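Local structure of replicase polyprotein 1a (Avian infectious bronchitis virus, 3LD1) at residues Leu6-Pro12 against Ala73-Ala78; Leu19-Ser24 against Phe52-Cys56; Phe261-Val266 against Ala346-Val350. The protein is a precursor of the non-structural proteins of the viral replicase, of which the nsp2a fragment crystallised here has no settled function. The protein carries 3 engineered substitutions. All coordinates share one frame; numbering follows the deposited sequence.

Contact 1 (Leu6-Pro12 against Ala73-Ala78)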
ATOM      1  N   LEU A   6       1.505  22.000 -31.002  1.00 50.40           N
ATOM      2  CA  LEU A   6       2.813  21.396 -30.868  1.00 50.68           C
ATOM      3  C   LEU A   6       3.506  21.722 -29.517  1.00 51.02           C
ATOM      4  O   LEU A   6       3.865  22.867 -29.272  1.00 51.26           O
ATOM      5  CB  LEU A   6       3.719  21.762 -32.055  1.00 50.56           C
ATOM      6  CG  LEU A   6       3.101  21.554 -33.471  1.00 49.87           C
ATOM      7  CD1 LEU A   6       4.111  22.179 -34.465  1.00 49.34           C
ATOM      8  CD2 LEU A   6       2.707  20.042 -33.817  1.00 42.57           C
ATOM      9  N   VAL A   7       3.692  20.732 -28.637  1.00 49.87           N
ATOM     10  CA  VAL A   7       4.258  21.079 -27.365  1.00 48.87           C
ATOM     11  C   VAL A   7       5.588  20.434 -27.139  1.00 49.13           C
ATOM     12  O   VAL A   7       5.727  19.205 -27.135  1.00 49.72           O
ATOM     13  CB  VAL A   7       3.274  21.045 -26.143  1.00 48.68           C
ATOM     14  CG1 VAL A   7       1.911  20.470 -26.489  1.00 48.69           C
ATOM     15  CG2 VAL A   7       3.894  20.412 -25.004  1.00 46.51           C
ATOM     16  N   SER A   8       6.563  21.329 -27.027  1.00 48.18           N
ATOM     17  CA  SER A   8       7.913  21.009 -26.770  1.00 48.33           C
ATOM     18  C   SER A   8       8.097  19.960 -25.659  1.00 48.04           C
ATOM     19  O   SER A   8       7.701  20.150 -24.509  1.00 48.59           O
ATOM     20  CB  SER A   8       8.592  22.279 -26.403  1.00 47.75           C
ATOM     21  OG  SER A   8       9.894  22.143 -26.798  1.00 50.20           O
ATOM     22  N   LYS A   9       8.676  18.842 -26.053  1.00 47.57           N
ATOM     23  CA  LYS A   9       8.922  17.699 -25.188  1.00 48.17           C
ATOM     24  C   LYS A   9       9.682  18.067 -23.919  1.00 49.23           C
ATOM     25  O   LYS A   9       9.456  17.428 -22.871  1.00 49.88           O
ATOM     26  CB  LYS A   9       9.672  16.572 -25.956  1.00 47.94           C
ATOM     27  CG  LYS A   9       8.790  15.741 -26.905  1.00 47.40           C
ATOM     28  CD  LYS A   9       9.571  15.009 -28.017  1.00 48.07           C
ATOM     29  CE  LYS A   9       9.111  13.567 -28.129  1.00 45.30           C
ATOM     30  NZ  LYS A   9       9.297  13.264 -29.493  1.00 46.57           N
ATOM     31  N   ASP A  10      10.539  19.098 -24.003  1.00 49.13           N
ATOM     32  CA  ASP A  10      11.349  19.581 -22.863  1.00 49.53           C
ATOM     33  C   ASP A  10      10.645  20.583 -21.946  1.00 48.60           C
ATOM     34  O   ASP A  10      11.307  21.102 -21.038  1.00 48.23           O
ATOM     35  CB  ASP A  10      12.656  20.241 -23.357  1.00 50.95           C
ATOM     36  CG  ASP A  10      12.385  21.411 -24.323  1.00 53.10           C
ATOM     37  OD1 ASP A  10      13.316  22.170 -24.685  1.00 55.38           O
ATOM     38  OD2 ASP A  10      11.200  21.552 -24.725  1.00 57.40           O
ATOM     39  N   ILE A  11       9.352  20.893 -22.162  1.00 46.30           N
ATOM     40  CA  ILE A  11       8.769  21.948 -21.313  1.00 44.28           C
ATOM     41  C   ILE A  11       9.027  21.715 -19.792  1.00 43.35           C
ATOM     42  O   ILE A  11       9.006  20.551 -19.327  1.00 42.21           O
ATOM     43  CB  ILE A  11       7.312  22.125 -21.581  1.00 45.00           C
ATOM     44  CG1 ILE A  11       6.586  20.781 -21.510  1.00 42.57           C
ATOM     45  CG2 ILE A  11       7.096  22.847 -22.970  1.00 43.92           C
ATOM     46  CD1 ILE A  11       5.101  21.002 -21.482  1.00 42.07           C
ATOM     47  N   PRO A  12       9.308  22.793 -19.023  1.00 42.10           N
ATOM     48  CA  PRO A  12       9.606  22.580 -17.573  1.00 41.71           C
ATOM     49  C   PRO A  12       8.448  22.001 -16.833  1.00 42.10           C
ATOM     50  O   PRO A  12       7.318  22.069 -17.325  1.00 42.22           O
ATOM     51  CB  PRO A  12      10.017  23.963 -17.022  1.00 42.03           C
ATOM     52  CG  PRO A  12       9.832  24.982 -18.145  1.00 43.33           C
ATOM     53  CD  PRO A  12       9.413  24.203 -19.451  1.00 42.28           C
ATOM     54  N   ALA A  73       2.375  26.792 -36.829  1.00 77.65           N
ATOM     55  CA  ALA A  73       1.588  25.987 -35.935  1.00 72.94           C
ATOM     56  C   ALA A  73       1.388  26.849 -34.700  1.00 69.70           C
ATOM     57  O   ALA A  73       1.963  27.932 -34.607  1.00 68.76           O
ATOM     58  CB  ALA A  73       2.322  24.705 -35.642  1.00 72.36           C
ATOM     59  N   LYS A  74       0.542  26.408 -33.784  1.00 65.82           N
ATOM     60  CA  LYS A  74       0.612  26.941 -32.432  1.00 62.57           C
ATOM     61  C   LYS A  74       1.540  26.061 -31.593  1.00 60.31           C
ATOM     62  O   LYS A  74       1.352  24.849 -31.507  1.00 60.12           O
ATOM     63  CB  LYS A  74      -0.770  27.038 -31.827  1.00 62.53           C
ATOM     64  CG  LYS A  74      -1.749  27.804 -32.703  1.00 61.59           C
ATOM     65  CD  LYS A  74      -3.048  28.039 -31.979  1.00 61.56           C
ATOM     66  CE  LYS A  74      -3.873  29.117 -32.639  1.00 61.49           C
ATOM     67  NZ  LYS A  74      -4.858  28.395 -33.458  1.00 59.41           N
ATOM     68  N   VAL A  75       2.549  26.692 -31.003  1.00 57.84           N
ATOM     69  CA  VAL A  75       3.619  26.021 -30.247  1.00 56.90           C
ATOM     70  C   VAL A  75       3.755  26.453 -28.737  1.00 55.89           C
ATOM     71  O   VAL A  75       3.933  27.634 -28.445  1.00 55.48           O
ATOM     72  CB  VAL A  75       5.032  26.247 -30.917  1.00 56.49           C
ATOM     73  CG1 VAL A  75       6.133  25.547 -30.115  1.00 57.46           C
ATOM     74  CG2 VAL A  75       5.052  25.803 -32.356  1.00 56.46           C
ATOM     75  N   LEU A  76       3.733  25.480 -27.818  1.00 54.63           N
ATOM     76  CA  LEU A  76       4.120  25.654 -26.418  1.00 53.27           C
ATOM     77  C   LEU A  76       5.604  25.280 -26.238  1.00 53.33           C
ATOM     78  O   LEU A  76       5.989  24.103 -26.328  1.00 52.35           O
ATOM     79  CB  LEU A  76       3.188  24.820 -25.546  1.00 52.82           C
ATOM     80  CG  LEU A  76       3.140  25.262 -24.102  1.00 54.85           C
ATOM     81  CD1 LEU A  76       2.494  26.657 -23.962  1.00 55.96           C
ATOM     82  CD2 LEU A  76       2.398  24.230 -23.250  1.00 54.37           C
ATOM     83  N   LYS A  77       6.438  26.295 -26.044  1.00 52.78           N
ATOM     84  CA  LYS A  77       7.850  26.111 -25.906  1.00 54.29           C
ATOM     85  C   LYS A  77       8.292  26.083 -24.449  1.00 53.75           C
ATOM     86  O   LYS A  77       7.541  26.497 -23.578  1.00 54.12           O
ATOM     87  CB  LYS A  77       8.539  27.262 -26.612  1.00 55.38           C
ATOM     88  CG  LYS A  77       8.189  27.290 -28.134  1.00 59.26           C
ATOM     89  CD  LYS A  77       9.124  28.197 -28.997  1.00 57.67           C
ATOM     90  CE  LYS A  77       9.046  29.696 -28.528  1.00 63.64           C
ATOM     91  NZ  LYS A  77       8.359  30.598 -29.531  1.00 61.05           N
ATOM     92  N   ALA A  78       9.511  25.604 -24.199  1.00 53.74           N
ATOM     93  CA  ALA A  78      10.172  25.611 -22.895  1.00 53.60           C
ATOM     94  C   ALA A  78      10.097  26.927 -22.133  1.00 54.54           C
ATOM     95  O   ALA A  78      10.065  26.956 -20.904  1.00 55.17           O
ATOM     96  CB  ALA A  78      11.636  25.198 -23.049  1.00 53.67           C
TER
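Leu6 and Leu76 carry the backbone pairing between strands 4-8 and 74-76, each reaching two residues of the other strand, as parallel strands do. The amide of Leu6 gives its hydrogen to Lys74 (Leu6 N to Lys74 O, 2.9 Å), while its carbonyl receives Leu76 N at 3.0 Å from Leu6 O. One step on, Ser8 N donates to Leu76 O over 2.9 Å. The carbonyl of Leu6 is also approached by the CA-H of Val75, with Val75 CA 3.3 Å from Leu6 O. Over residues 6-8 and 74-76 the strand axes run at 22° to each other. Strand 74-76 thereby forms one margin of a mixed four-stranded sheet, in which strand 57-64 flanks strand 4-8 on its other side and is likewise parallel to it. Apolar contacts divide between the two faces. Leu6 and Val75 share one, where the CD1 branch of Leu6 reaches back to the methyl of Ala73. Val7 and Leu76 share the other, CB beside CB at 3.8 Å. Beyond Ser8 the chain leaves the sheet through a type I turn, closed by Ile11 N bonding to Ser8 O. Ser8 OG lies anti to its own amide nitrogen (chi1 -151°), which carries the hydroxyl to the carboxylate of Asp10, OG to OD2 2.5 Å, met on the syn side. The turn leans on the end of the partner segment: Ile11 CG2 rests 3.7 Å from Lys77 O, and Pro12, at the N-cap of helix 13-20, sets its CD 3.2 Å from Ala78 O.

Contact 2 (Leu19-Ser24 against Phe52-Cys56)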
ATOM      1  N   LEU A  19      -0.236  23.005 -18.156  1.00 37.30           N
ATOM      2  CA  LEU A  19      -0.877  22.426 -19.359  1.00 37.25           C
ATOM      3  C   LEU A  19      -1.761  21.283 -18.866  1.00 39.25           C
ATOM      4  O   LEU A  19      -2.968  21.373 -18.931  1.00 40.39           O
ATOM      5  CB  LEU A  19       0.153  21.888 -20.322  1.00 37.38           C
ATOM      6  CG  LEU A  19      -0.326  21.059 -21.527  1.00 36.65           C
ATOM      7  CD1 LEU A  19      -1.362  21.821 -22.366  1.00 36.56           C
ATOM      8  CD2 LEU A  19       0.903  20.640 -22.379  1.00 34.41           C
ATOM      9  N   PHE A  20      -1.182  20.234 -18.291  1.00 40.61           N
ATOM     10  CA  PHE A  20      -2.019  19.114 -17.838  1.00 42.20           C
ATOM     11  C   PHE A  20      -3.252  19.516 -16.969  1.00 42.76           C
ATOM     12  O   PHE A  20      -4.306  18.874 -16.990  1.00 42.63           O
ATOM     13  CB  PHE A  20      -1.201  18.041 -17.072  1.00 42.81           C
ATOM     14  CG  PHE A  20      -2.039  16.798 -16.688  1.00 42.95           C
ATOM     15  CD1 PHE A  20      -2.418  15.869 -17.669  1.00 40.34           C
ATOM     16  CD2 PHE A  20      -2.466  16.603 -15.361  1.00 40.21           C
ATOM     17  CE1 PHE A  20      -3.198  14.737 -17.297  1.00 46.10           C
ATOM     18  CE2 PHE A  20      -3.207  15.475 -14.962  1.00 38.94           C
ATOM     19  CZ  PHE A  20      -3.611  14.549 -15.912  1.00 42.67           C
ATOM     20  N   PHE A  21      -3.125  20.572 -16.187  1.00 43.26           N
ATOM     21  CA  PHE A  21      -4.216  20.896 -15.300  1.00 43.90           C
ATOM     22  C   PHE A  21      -5.469  21.494 -15.958  1.00 44.12           C
ATOM     23  O   PHE A  21      -6.383  21.975 -15.258  1.00 44.30           O
ATOM     24  CB  PHE A  21      -3.671  21.824 -14.253  1.00 44.64           C
ATOM     25  CG  PHE A  21      -2.863  21.131 -13.236  1.00 47.66           C
ATOM     26  CD1 PHE A  21      -3.018  19.745 -13.039  1.00 48.16           C
ATOM     27  CD2 PHE A  21      -1.987  21.859 -12.395  1.00 49.46           C
ATOM     28  CE1 PHE A  21      -2.248  19.092 -12.044  1.00 49.58           C
ATOM     29  CE2 PHE A  21      -1.201  21.206 -11.410  1.00 44.36           C
ATOM     30  CZ  PHE A  21      -1.333  19.842 -11.242  1.00 45.23           C
ATOM     31  N   TYR A  22      -5.512  21.497 -17.292  1.00 44.64           N
ATOM     32  CA  TYR A  22      -6.734  21.852 -18.017  1.00 44.52           C
ATOM     33  C   TYR A  22      -7.642  20.659 -18.139  1.00 45.45           C
ATOM     34  O   TYR A  22      -8.774  20.814 -18.589  1.00 45.59           O
ATOM     35  CB  TYR A  22      -6.419  22.343 -19.424  1.00 44.01           C
ATOM     36  CG  TYR A  22      -6.049  23.784 -19.473  1.00 43.05           C
ATOM     37  CD1 TYR A  22      -6.942  24.737 -20.053  1.00 43.72           C
ATOM     38  CD2 TYR A  22      -4.789  24.232 -18.980  1.00 40.03           C
ATOM     39  CE1 TYR A  22      -6.586  26.155 -20.097  1.00 42.62           C
ATOM     40  CE2 TYR A  22      -4.436  25.614 -19.037  1.00 42.72           C
ATOM     41  CZ  TYR A  22      -5.378  26.548 -19.586  1.00 42.26           C
ATOM     42  OH  TYR A  22      -5.103  27.835 -19.636  1.00 42.42           O
ATOM     43  N   THR A  23      -7.142  19.477 -17.749  1.00 46.77           N
ATOM     44  CA  THR A  23      -7.831  18.202 -17.942  1.00 47.49           C
ATOM     45  C   THR A  23      -9.243  18.231 -17.341  1.00 49.17           C
ATOM     46  O   THR A  23      -9.503  18.960 -16.344  1.00 48.21           O
ATOM     47  CB  THR A  23      -7.058  17.031 -17.318  1.00 47.19           C
ATOM     48  OG1 THR A  23      -7.647  15.799 -17.762  1.00 48.18           O
ATOM     49  CG2 THR A  23      -7.108  17.113 -15.789  1.00 46.16           C
ATOM     50  N   SER A  24     -10.149  17.493 -17.993  1.00 49.92           N
ATOM     51  CA  SER A  24     -11.554  17.512 -17.599  1.00 51.88           C
ATOM     52  C   SER A  24     -11.731  16.250 -16.779  1.00 52.33           C
ATOM     53  O   SER A  24     -12.733  16.074 -16.062  1.00 52.62           O
ATOM     54  CB  SER A  24     -12.531  17.561 -18.835  1.00 52.38           C
ATOM     55  OG  SER A  24     -12.163  16.679 -19.903  1.00 51.51           O
ATOM     56  N   PHE A  52      -6.544  15.480 -26.144  1.00 50.19           N
ATOM     57  CA  PHE A  52      -6.544  15.930 -24.787  1.00 48.76           C
ATOM     58  C   PHE A  52      -7.909  16.539 -24.440  1.00 50.28           C
ATOM     59  O   PHE A  52      -8.219  17.659 -24.794  1.00 51.28           O
ATOM     60  CB  PHE A  52      -5.357  16.879 -24.624  1.00 47.76           C
ATOM     61  CG  PHE A  52      -5.154  17.428 -23.234  1.00 44.19           C
ATOM     62  CD1 PHE A  52      -5.441  16.664 -22.082  1.00 40.84           C
ATOM     63  CD2 PHE A  52      -4.657  18.755 -23.076  1.00 38.91           C
ATOM     64  CE1 PHE A  52      -5.234  17.218 -20.752  1.00 39.30           C
ATOM     65  CE2 PHE A  52      -4.473  19.323 -21.764  1.00 36.40           C
ATOM     66  CZ  PHE A  52      -4.752  18.545 -20.607  1.00 38.39           C
ATOM     67  N   GLU A  53      -8.759  15.752 -23.809  1.00 50.63           N
ATOM     68  CA  GLU A  53      -9.967  16.253 -23.246  1.00 51.87           C
ATOM     69  C   GLU A  53      -9.767  17.368 -22.168  1.00 51.69           C
ATOM     70  O   GLU A  53      -9.478  17.066 -21.005  1.00 52.91           O
ATOM     71  CB  GLU A  53     -10.801  15.060 -22.710  1.00 52.39           C
ATOM     72  CG  GLU A  53     -11.970  14.767 -23.587  1.00 57.82           C
ATOM     73  CD  GLU A  53     -12.816  16.087 -23.889  1.00 67.04           C
ATOM     74  OE1 GLU A  53     -13.260  16.813 -22.930  1.00 68.22           O
ATOM     75  OE2 GLU A  53     -13.009  16.425 -25.098  1.00 70.74           O
ATOM     76  N   THR A  54      -9.961  18.641 -22.515  1.00 50.53           N
ATOM     77  CA  THR A  54      -9.867  19.675 -21.495  1.00 50.80           C
ATOM     78  C   THR A  54     -11.215  20.199 -20.988  1.00 51.73           C
ATOM     79  O   THR A  54     -12.251  19.722 -21.396  1.00 53.12           O
ATOM     80  CB  THR A  54      -9.031  20.879 -21.979  1.00 50.46           C
ATOM     81  OG1 THR A  54      -9.877  21.822 -22.665  1.00 51.43           O
ATOM     82  CG2 THR A  54      -7.919  20.445 -22.927  1.00 48.73           C
ATOM     83  N   VAL A  55     -11.178  21.209 -20.111  1.00 52.43           N
ATOM     84  CA  VAL A  55     -12.385  21.917 -19.592  1.00 52.45           C
ATOM     85  C   VAL A  55     -12.750  23.107 -20.512  1.00 54.05           C
ATOM     86  O   VAL A  55     -13.655  23.926 -20.197  1.00 53.36           O
ATOM     87  CB  VAL A  55     -12.242  22.464 -18.102  1.00 51.68           C
ATOM     88  CG1 VAL A  55     -11.935  21.387 -17.134  1.00 51.30           C
ATOM     89  CG2 VAL A  55     -11.189  23.551 -17.971  1.00 50.46           C
ATOM     90  N   CYS A  56     -11.975  23.219 -21.600  1.00 54.68           N
ATOM     91  CA  CYS A  56     -12.235  24.117 -22.712  1.00 54.99           C
ATOM     92  C   CYS A  56     -12.490  23.276 -23.942  1.00 55.01           C
ATOM     93  O   CYS A  56     -12.207  23.729 -25.034  1.00 53.79           O
ATOM     94  CB  CYS A  56     -10.996  24.932 -23.005  1.00 53.78           C
ATOM     95  SG  CYS A  56     -10.648  26.048 -21.691  1.00 59.10           S
TER
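The ring of Phe52 points into the turn that ends helix 13-20, with its CZ atom 3.7 Å from Leu19 O and equally near Phe20 O, both carbonyls lying at the ring edge close to its plane. Leu19 CD1 reaches CE2 of the same ring at 4.0 Å, and Thr23 CB lies 3.9 Å from CE1, the Thr23 and Phe52 side chains crossing at about a right angle. Phe52 CG is anti to the backbone nitrogen (chi1 -178°), and this extension carries the ring from its strand to the helix end. The backbones are joined by a single bridge between Thr23 and Thr54. Val55 N donates to Tyr22 O over 2.9 Å, and Ser24 N to Glu53 O at 3.1 Å. Ser24 also sends its hydroxyl to the Glu53 carboxylate, OG to OE1 3.2 Å, on the anti side. Behind these bonds, a type I turn from Phe20 to Thr23 presents the Tyr22 carbonyl, and an ST turn, Cys56 N to Thr54 OG1 at 2.7 Å, shapes the chain beyond Val55. Cys56 SG meets the edge of the Tyr22 ring, whose hydroxyl is bonded to the carbonyl of Gly90. The contact thus fastens the end of helix 13-20 to the outer strand 50-54; Phe40 of helix 30-46 meets the rings of Phe20 and Phe52, while helix 82-89 packs on Leu19 and Tyr22.

Contact 3 (Phe261-Val266 against Ala346-Val350)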
ATOM      1  N   PHE A 261       1.392 -18.083  13.017  1.00 44.78           N
ATOM      2  CA  PHE A 261       1.800 -19.298  12.392  1.00 44.89           C
ATOM      3  C   PHE A 261       2.272 -18.966  10.996  1.00 47.39           C
ATOM      4  O   PHE A 261       2.366 -17.797  10.644  1.00 47.96           O
ATOM      5  CB  PHE A 261       0.594 -20.193  12.387  1.00 44.19           C
ATOM      6  CG  PHE A 261       0.403 -20.947  13.687  1.00 43.38           C
ATOM      7  CD1 PHE A 261      -0.621 -20.627  14.547  1.00 37.59           C
ATOM      8  CD2 PHE A 261       1.309 -21.962  14.068  1.00 41.77           C
ATOM      9  CE1 PHE A 261      -0.764 -21.301  15.771  1.00 40.03           C
ATOM     10  CE2 PHE A 261       1.163 -22.618  15.260  1.00 42.06           C
ATOM     11  CZ  PHE A 261       0.124 -22.265  16.126  1.00 40.30           C
ATOM     12  N   ARG A 262       2.601 -19.962  10.173  1.00 49.53           N
ATOM     13  CA  ARG A 262       3.258 -19.637   8.858  1.00 50.24           C
ATOM     14  C   ARG A 262       2.515 -18.538   8.140  1.00 49.21           C
ATOM     15  O   ARG A 262       3.091 -17.595   7.694  1.00 50.58           O
ATOM     16  CB  ARG A 262       3.387 -20.866   7.923  1.00 50.49           C
ATOM     17  CG  ARG A 262       4.814 -21.388   7.690  1.00 52.38           C
ATOM     18  CD  ARG A 262       5.069 -22.690   8.412  1.00 57.68           C
ATOM     19  NE  ARG A 262       5.142 -23.926   7.586  1.00 59.69           N
ATOM     20  CZ  ARG A 262       4.098 -24.672   7.192  1.00 62.51           C
ATOM     21  NH1 ARG A 262       2.821 -24.298   7.460  1.00 64.30           N
ATOM     22  NH2 ARG A 262       4.322 -25.798   6.488  1.00 61.57           N
ATOM     23  N   GLU A 263       1.203 -18.671   8.109  1.00 49.32           N
ATOM     24  CA  GLU A 263       0.347 -17.986   7.172  1.00 47.54           C
ATOM     25  C   GLU A 263      -0.897 -17.494   7.787  1.00 45.17           C
ATOM     26  O   GLU A 263      -1.770 -17.163   7.056  1.00 45.34           O
ATOM     27  CB  GLU A 263      -0.080 -18.962   6.080  1.00 48.06           C
ATOM     28  CG  GLU A 263       0.973 -19.197   5.030  1.00 50.82           C
ATOM     29  CD  GLU A 263       0.689 -20.492   4.256  1.00 58.54           C
ATOM     30  OE1 GLU A 263       0.905 -20.493   2.993  1.00 54.04           O
ATOM     31  OE2 GLU A 263       0.233 -21.498   4.929  1.00 58.08           O
ATOM     32  N   ALA A 264      -1.002 -17.444   9.113  1.00 43.93           N
ATOM     33  CA  ALA A 264      -2.222 -16.968   9.771  1.00 42.88           C
ATOM     34  C   ALA A 264      -1.962 -16.522  11.199  1.00 43.69           C
ATOM     35  O   ALA A 264      -1.014 -17.013  11.853  1.00 44.25           O
ATOM     36  CB  ALA A 264      -3.307 -18.057   9.786  1.00 41.85           C
ATOM     37  N   ALA A 265      -2.821 -15.617  11.685  1.00 42.98           N
ATOM     38  CA  ALA A 265      -2.783 -15.200  13.050  1.00 42.46           C
ATOM     39  C   ALA A 265      -4.023 -15.664  13.739  1.00 42.96           C
ATOM     40  O   ALA A 265      -5.135 -15.481  13.190  1.00 43.47           O
ATOM     41  CB  ALA A 265      -2.740 -13.733  13.152  1.00 42.23           C
ATOM     42  N   VAL A 266      -3.855 -16.206  14.947  1.00 41.63           N
ATOM     43  CA  VAL A 266      -4.996 -16.581  15.734  1.00 40.67           C
ATOM     44  C   VAL A 266      -4.821 -15.976  17.070  1.00 42.46           C
ATOM     45  O   VAL A 266      -3.680 -15.842  17.527  1.00 43.48           O
ATOM     46  CB  VAL A 266      -4.997 -18.089  15.975  1.00 40.51           C
ATOM     47  CG1 VAL A 266      -5.135 -18.868  14.653  1.00 36.01           C
ATOM     48  CG2 VAL A 266      -3.722 -18.548  16.829  1.00 35.50           C
ATOM     49  N   ALA A 346      -8.223 -25.649   9.317  1.00 38.06           N
ATOM     50  CA  ALA A 346      -6.949 -26.189   9.747  1.00 38.96           C
ATOM     51  C   ALA A 346      -5.886 -25.384   9.065  1.00 39.86           C
ATOM     52  O   ALA A 346      -5.977 -25.062   7.846  1.00 40.75           O
ATOM     53  CB  ALA A 346      -6.815 -27.641   9.378  1.00 36.68           C
ATOM     54  N   LEU A 347      -4.889 -25.015   9.833  1.00 39.75           N
ATOM     55  CA  LEU A 347      -3.783 -24.252   9.264  1.00 40.30           C
ATOM     56  C   LEU A 347      -2.692 -25.181   8.778  1.00 40.88           C
ATOM     57  O   LEU A 347      -2.665 -26.333   9.164  1.00 40.22           O
ATOM     58  CB  LEU A 347      -3.207 -23.442  10.370  1.00 40.73           C
ATOM     59  CG  LEU A 347      -3.664 -22.021  10.649  1.00 41.13           C
ATOM     60  CD1 LEU A 347      -5.161 -21.618  10.321  1.00 41.55           C
ATOM     61  CD2 LEU A 347      -3.339 -21.796  12.046  1.00 36.71           C
ATOM     62  N   HIS A 348      -1.764 -24.709   7.956  1.00 41.71           N
ATOM     63  CA  HIS A 348      -0.842 -25.704   7.418  1.00 42.94           C
ATOM     64  C   HIS A 348       0.464 -25.941   8.251  1.00 44.18           C
ATOM     65  O   HIS A 348       1.464 -26.423   7.693  1.00 45.23           O
ATOM     66  CB  HIS A 348      -0.510 -25.407   5.961  1.00 43.13           C
ATOM     67  CG  HIS A 348      -1.704 -25.234   5.087  1.00 42.76           C
ATOM     68  ND1 HIS A 348      -1.709 -24.373   4.013  1.00 45.61           N
ATOM     69  CD2 HIS A 348      -2.918 -25.822   5.100  1.00 41.70           C
ATOM     70  CE1 HIS A 348      -2.875 -24.440   3.396  1.00 42.77           C
ATOM     71  NE2 HIS A 348      -3.637 -25.291   4.057  1.00 43.79           N
ATOM     72  N   ASP A 349       0.483 -25.647   9.557  1.00 42.87           N
ATOM     73  CA  ASP A 349       1.693 -25.954  10.291  1.00 43.66           C
ATOM     74  C   ASP A 349       1.815 -27.396  10.757  1.00 44.22           C
ATOM     75  O   ASP A 349       1.824 -27.679  11.965  1.00 44.99           O
ATOM     76  CB  ASP A 349       1.903 -24.975  11.402  1.00 43.63           C
ATOM     77  CG  ASP A 349       1.865 -23.571  10.893  1.00 46.25           C
ATOM     78  OD1 ASP A 349       0.761 -23.143  10.550  1.00 48.88           O
ATOM     79  OD2 ASP A 349       2.920 -22.907  10.780  1.00 49.98           O
ATOM     80  N   VAL A 350       1.947 -28.301   9.787  1.00 43.42           N
ATOM     81  CA  VAL A 350       1.763 -29.691  10.061  1.00 43.41           C
ATOM     82  C   VAL A 350       2.910 -30.275  10.893  1.00 44.09           C
ATOM     83  O   VAL A 350       4.051 -30.141  10.520  1.00 43.61           O
ATOM     84  CB  VAL A 350       1.545 -30.497   8.762  1.00 43.48           C
ATOM     85  CG1 VAL A 350       1.257 -31.972   9.121  1.00 43.28           C
ATOM     86  CG2 VAL A 350       0.372 -29.965   7.982  1.00 42.01           C
TER
HETATM   87  O   HOH W   1      -1.800 -22.012   7.170  1.00 33.90           O
HETATM   88  O   HOH W   2      -0.327 -21.202   8.945  1.00 48.87           O
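Asp349 binds the backbone of Arg262 and so ties the loop of a beta-hairpin, strands 258-260 and 265-269, to an irregular part of strand 345-355, where Asp349 is the centre of an inverse gamma turn. The hairpin loop is itself closed by Phe261 N bonding to Ala264 O. The close-packed side is apolar. Leu347 CD2 lies 3.9 Å from Phe261 CD1, the side chains crossing at about a right angle, and Leu347 CD1 is 4.1 Å from Ala264 CB, with Val266 farther along. Pro340 of strand 335-342 adds to this core against Phe261 and Leu347. Polar and looser is the other side, where two waters fill in for direct bonds. One takes the amide hydrogen of His348 and donates to Glu263 OE2; His348 NE2 is held by Thr291 OG1. The Arg262 chain, bent at chi2 and chi3, curls back along Asp349. Its NH1 makes a weak bond to His348 O (132° at the hydrogen) and a long salt bridge of 3.6 Å to Asp349 OD2. The Asp349 carboxylate is fixed at both oxygens: OD2 accepts Arg262 N at 3.0 Å through its syn lone pair, and OD1 receives the second water at 2.7 Å, which in turn accepts from Glu263 N.

Overall arrangement
From the N terminus, the chain lays down strand 4-8, turns into helix 13-20 and runs on through helix 30-46 and the strands 50-54 and 57-64 before strand 74-76 comes back beside strand 4-8, closing contact 1. Contact 2 closes a shorter loop wholly within that one, from the end of helix 13-20 to strand 50-54. Both belong to the same N-terminal sheet, at its two margins, and they meet at Leu19, whose CD2 packs on Val7 and Leu76. Contact 3 follows in series, after the long helical middle of the chain, and joins two C-terminal sheets; its centre lies about 59 Å from that of contact 1.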